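PDB 5DIC: odorant-binding protein from Phormia regina, which binds long-chain fatty acids such as palmitate in an internal pocket and probably carries them in secreted fluid of the blowfly oral disk. Local coordinates for residues T50-F53 / E54-T58; K103-E106 / C107-A111. One frame throughout, in Å; residues are numbered along the deposited sequence.

Contact 1. Residues T50-F53 / E54-T58; sequences TCFF and EKIGT. With PLM (palmitic acid), chain B.
The Phe52 ring takes Ile56 CG2 over one face, a CH-pi contact in which the methyl stands 4.2 Å from the ring centroid and is displaced toward the rim. The Phe53 ring is covered on both faces: carbon CF of the bound palmitic acid lies over the centre of one, CD2 of Phe52 sits near the rim of the other, and Thr58 OG1 reaches its edge close to the ring plane, 3.5 Å from Phe53 CD1. These residues span the last turn of helix 43-55 and the turn that follows it, where a Schellman motif at Gly57 ends the helix, in the mainly helical, disulfide-linked fold of the PBP/GOBP family. Glu54 N, Lys55 N and Ile56 N donate to the carbonyls of Thr50, Cys51 and Phe52 in the helical i to i+4 pattern. Beyond them the chain turns at Gly57, whose positive phi brings Thr58 back over the helix end. Ile56 has CG1 between its backbone N and carbonyl carbon (chi1 69°); this leaves CG2 for the Phe52 face and for palmitate O2, 3.4 Å away, while CD1 approaches Phe53 CD1 at 3.9 Å. On the outer side the Lys55 chain bends at chi2 and passes Cys51 SG, with CE 3.8 Å from the sulfur, which is in a disulfide with Cys19; NZ is hydrogen-bonded to Gln22 OE1. Glu54 extends past Thr50, its OE2 3.7 Å from Thr50 CG2, and its OE1 forms a salt bridge with Arg97. At the helix end, Phe53 O accepts two bonds from one residue: Thr58 N approaches almost straight on (C=O...N 173°), whereas Thr58 OG1, 2.9 Å from Phe53 O, comes in from well off the C=O axis.

Contact 2. Residues K103-E106 / C107-A111; sequences KIFE and CFEKA. With PLM (palmitic acid), chain B.
Cys107 N donates to Lys103 O. The CB of Cys107 packs 3.4 Å from Ile104 O, and its SG is in a disulfide with Cys89. Phe108 follows, lying beside Ile104 and pointing the same way: Ile104 CG2 meets the ring edge in plane, 3.7 Å from Phe108 CE2, and palmitate CC lies over the centre of one face. The Ile104 methyl CG2 also touches the chain end of the ligand, palmitate CG, at 3.7 Å. This side of helix 97-113 thus forms a wall of the fatty-acid pocket in the PBP/GOBP fold. With alanine at the Phe108 position, the palmitate carbons CC and CD would probably lose the ring face they lie against, and Ile104 CG2 the edge it packs on. Glu109 sits on another side, its CG beside the backbone N (chi1 -75°), which sets it over the Phe105 ring, 3.9 Å from the centroid, in a CH-pi contact. The bend at chi2 then brings OE2 within 3.4 Å of Phe105 CE1, with the carboxylate turned 62° from the ring plane. Lys110 N donates to Glu106 O at 2.9 Å, and Lys110 CB rests 3.6 Å from that same oxygen.

Overall arrangement
Both contacts are local, along one helix or at its end, and border the same palmitic acid, with a second close to both. Their centres are about 15 Å apart, and Phe53 CZ packs 3.6 Å from Phe105 CD1. Contact 1 is buried and closes helix 43-55, so its chemistry includes a chain reversal with a carbonyl that accepts two hydrogen bonds, and its side chains follow the ligand from carboxylate to tail. Contact 2 lies within helix 97-113 and is only partly buried: Ile104 and Phe108 face the tail, while Lys103, Glu106 and Lys110 are exposed. Each holds a disulfide cysteine, bonded to helix 6-22 and helix 79-89 respectively; Arg97 ties the two helices through Glu54.

Contact 1. Residues T50-F53 / E54-T58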
# COMPACT_ATOMS: atom_id res chain seq x y z
N THR A 50 -1.75 5.81 -0.90
CA THR A 50 -3.16 5.56 -0.66
C THR A 50 -3.89 5.18 -1.92
O THR A 50 -4.63 4.19 -1.97
CB THR A 50 -3.77 6.79 0.04
OG1 THR A 50 -3.11 7.01 1.29
CG2 THR A 50 -5.21 6.63 0.33
N CYS A 51 -3.67 5.97 -2.97
CA CYS A 51 -4.22 5.66 -4.27
C CYS A 51 -3.84 4.26 -4.74
O CYS A 51 -4.67 3.52 -5.26
CB CYS A 51 -3.76 6.71 -5.29
SG CYS A 51 -4.25 6.45 -6.98
N PHE A 52 -2.56 3.90 -4.57
CA PHE A 52 -2.11 2.61 -5.05
C PHE A 52 -2.91 1.51 -4.38
O PHE A 52 -3.36 0.57 -5.04
CB PHE A 52 -0.61 2.49 -4.83
CG PHE A 52 -0.03 1.23 -5.39
CD1 PHE A 52 0.37 1.17 -6.72
CD2 PHE A 52 0.09 0.10 -4.62
CE1 PHE A 52 0.87 0.01 -7.25
CE2 PHE A 52 0.58 -1.08 -5.15
CZ PHE A 52 0.96 -1.10 -6.47
N PHE A 53 -3.02 1.58 -3.06
CA PHE A 53 -3.77 0.57 -2.34
C PHE A 53 -5.24 0.54 -2.65
O PHE A 53 -5.86 -0.53 -2.61
CB PHE A 53 -3.44 0.67 -0.83
CG PHE A 53 -2.01 0.27 -0.55
CD1 PHE A 53 -1.55 -1.01 -0.86
CD2 PHE A 53 -1.11 1.18 -0.05
CE1 PHE A 53 -0.23 -1.35 -0.68
CE2 PHE A 53 0.22 0.86 0.15
CZ PHE A 53 0.66 -0.41 -0.18
N GLU A 54 -5.78 1.69 -3.01
CA GLU A 54 -7.14 1.74 -3.54
C GLU A 54 -7.24 1.03 -4.90
O GLU A 54 -8.14 0.21 -5.13
CB GLU A 54 -7.63 3.18 -3.65
CG GLU A 54 -7.85 3.87 -2.33
CD GLU A 54 -8.05 5.38 -2.41
OE1 GLU A 54 -7.78 5.97 -3.49
OE2 GLU A 54 -8.45 5.98 -1.39
N LYS A 55 -6.31 1.34 -5.81
CA LYS A 55 -6.41 0.79 -7.16
C LYS A 55 -6.21 -0.73 -7.19
O LYS A 55 -6.74 -1.38 -8.09
CB LYS A 55 -5.39 1.45 -8.08
CG LYS A 55 -5.56 2.92 -8.33
CD LYS A 55 -6.86 3.32 -8.97
CE LYS A 55 -6.89 4.83 -9.13
NZ LYS A 55 -8.18 5.35 -9.59
N ILE A 56 -5.43 -1.27 -6.26
CA ILE A 56 -5.28 -2.73 -6.22
C ILE A 56 -6.38 -3.40 -5.40
O ILE A 56 -6.35 -4.62 -5.26
CB ILE A 56 -3.88 -3.17 -5.76
CG1 ILE A 56 -3.62 -2.87 -4.28
CG2 ILE A 56 -2.81 -2.53 -6.62
CD1 ILE A 56 -2.40 -3.57 -3.73
N GLY A 57 -7.36 -2.63 -4.91
CA GLY A 57 -8.52 -3.21 -4.29
C GLY A 57 -8.36 -3.52 -2.81
O GLY A 57 -9.25 -4.17 -2.23
N THR A 58 -7.31 -3.03 -2.16
CA THR A 58 -7.06 -3.33 -0.77
C THR A 58 -7.57 -2.29 0.23
O THR A 58 -7.60 -2.56 1.44
CB THR A 58 -5.56 -3.60 -0.49
OG1 THR A 58 -4.76 -2.44 -0.80
CG2 THR A 58 -5.08 -4.86 -1.23
C1 PLM B . -1.76 -5.77 -8.12
O1 PLM B . -2.28 -6.48 -7.21
O2 PLM B . -2.44 -5.07 -8.88
C2 PLM B . -0.26 -5.68 -8.31
C3 PLM B . 0.52 -6.36 -7.20
C4 PLM B . 0.47 -5.56 -5.91
C5 PLM B . 1.55 -6.07 -4.97
C6 PLM B . 1.34 -5.56 -3.57
C7 PLM B . 0.22 -6.30 -2.89
C8 PLM B . 0.25 -5.87 -1.44
C9 PLM B . -1.14 -6.07 -0.89
CA PLM B . -1.23 -6.00 0.63
CB PLM B . -1.97 -4.81 1.19
CC PLM B . -1.58 -4.53 2.64
CD PLM B . -1.28 -3.05 2.86
CE PLM B . -2.50 -2.13 2.67
CF PLM B . -2.16 -0.67 3.03
CG PLM B . -3.33 0.30 2.96

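Contact 2. Residues K103-E106 / C107-A111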
# COMPACT_ATOMS: atom_id res chain seq x y z
N LYS A 103 -0.47 5.53 7.26
CA LYS A 103 -0.33 4.91 8.57
C LYS A 103 -0.72 3.44 8.55
O LYS A 103 -0.10 2.63 9.25
CB LYS A 103 -1.12 5.69 9.61
CG LYS A 103 -0.43 7.00 9.99
CD LYS A 103 -1.20 7.72 11.08
CE LYS A 103 -0.37 8.79 11.79
NZ LYS A 103 -0.64 8.84 13.27
N ILE A 104 -1.74 3.08 7.78
CA ILE A 104 -2.08 1.65 7.65
C ILE A 104 -0.93 0.88 7.00
O ILE A 104 -0.52 -0.18 7.47
CB ILE A 104 -3.39 1.47 6.88
CG1 ILE A 104 -4.57 2.08 7.64
CG2 ILE A 104 -3.66 -0.01 6.64
CD1 ILE A 104 -5.83 2.22 6.82
N PHE A 105 -0.41 1.44 5.92
CA PHE A 105 0.75 0.83 5.26
C PHE A 105 1.93 0.64 6.22
O PHE A 105 2.56 -0.41 6.25
CB PHE A 105 1.15 1.69 4.06
CG PHE A 105 2.50 1.38 3.48
CD1 PHE A 105 2.70 0.25 2.70
CD2 PHE A 105 3.58 2.24 3.70
CE1 PHE A 105 3.95 -0.03 2.17
CE2 PHE A 105 4.82 1.98 3.15
CZ PHE A 105 5.00 0.84 2.40
N GLU A 106 2.22 1.67 7.01
CA GLU A 106 3.33 1.57 7.96
C GLU A 106 3.11 0.46 8.98
O GLU A 106 4.05 -0.25 9.34
CB GLU A 106 3.56 2.90 8.71
CG GLU A 106 4.12 4.06 7.86
CD GLU A 106 5.44 4.63 8.39
OE1 GLU A 106 6.50 4.03 8.10
OE2 GLU A 106 5.45 5.69 9.06
N CYS A 107 1.86 0.29 9.38
CA CYS A 107 1.53 -0.77 10.32
C CYS A 107 1.76 -2.15 9.68
O CYS A 107 2.34 -3.04 10.32
CB CYS A 107 0.11 -0.62 10.82
SG CYS A 107 -0.43 -1.84 12.05
N PHE A 108 1.33 -2.32 8.43
CA PHE A 108 1.58 -3.60 7.75
C PHE A 108 3.08 -3.86 7.57
O PHE A 108 3.53 -4.99 7.70
CB PHE A 108 0.86 -3.67 6.41
CG PHE A 108 -0.56 -4.15 6.53
CD1 PHE A 108 -0.87 -5.51 6.57
CD2 PHE A 108 -1.59 -3.24 6.57
CE1 PHE A 108 -2.17 -5.93 6.66
CE2 PHE A 108 -2.91 -3.67 6.65
CZ PHE A 108 -3.19 -5.01 6.70
N GLU A 109 3.84 -2.81 7.28
CA GLU A 109 5.28 -2.97 7.14
C GLU A 109 5.90 -3.39 8.47
O GLU A 109 6.84 -4.18 8.50
CB GLU A 109 5.94 -1.70 6.60
CG GLU A 109 5.73 -1.47 5.11
CD GLU A 109 6.33 -2.56 4.22
OE1 GLU A 109 7.27 -3.26 4.66
OE2 GLU A 109 5.88 -2.73 3.08
N LYS A 110 5.41 -2.83 9.57
CA LYS A 110 5.88 -3.23 10.89
C LYS A 110 5.56 -4.70 11.15
O LYS A 110 6.40 -5.44 11.64
CB LYS A 110 5.29 -2.32 11.97
CG LYS A 110 5.67 -2.68 13.37
CD LYS A 110 5.13 -1.64 14.35
CE LYS A 110 5.73 -1.75 15.74
NZ LYS A 110 5.81 -0.43 16.42
N ALA A 111 4.35 -5.12 10.79
CA ALA A 111 3.94 -6.52 10.93
C ALA A 111 4.86 -7.44 10.12
O ALA A 111 5.28 -8.49 10.60
CB ALA A 111 2.48 -6.70 10.52
C1 PLM B . -1.76 -5.77 -8.12
O1 PLM B . -2.28 -6.48 -7.21
O2 PLM B . -2.44 -5.07 -8.88
C2 PLM B . -0.26 -5.68 -8.31
C3 PLM B . 0.52 -6.36 -7.20
C4 PLM B . 0.47 -5.56 -5.91
C5 PLM B . 1.55 -6.07 -4.97
C6 PLM B . 1.34 -5.56 -3.57
C7 PLM B . 0.22 -6.30 -2.89
C8 PLM B . 0.25 -5.87 -1.44
C9 PLM B . -1.14 -6.07 -0.89
CA PLM B . -1.23 -6.00 0.63
CB PLM B . -1.97 -4.81 1.19
CC PLM B . -1.58 -4.53 2.64
CD PLM B . -1.28 -3.05 2.86
CE PLM B . -2.50 -2.13 2.67
CF PLM B . -2.16 -0.67 3.03
CG PLM B . -3.33 0.30 2.96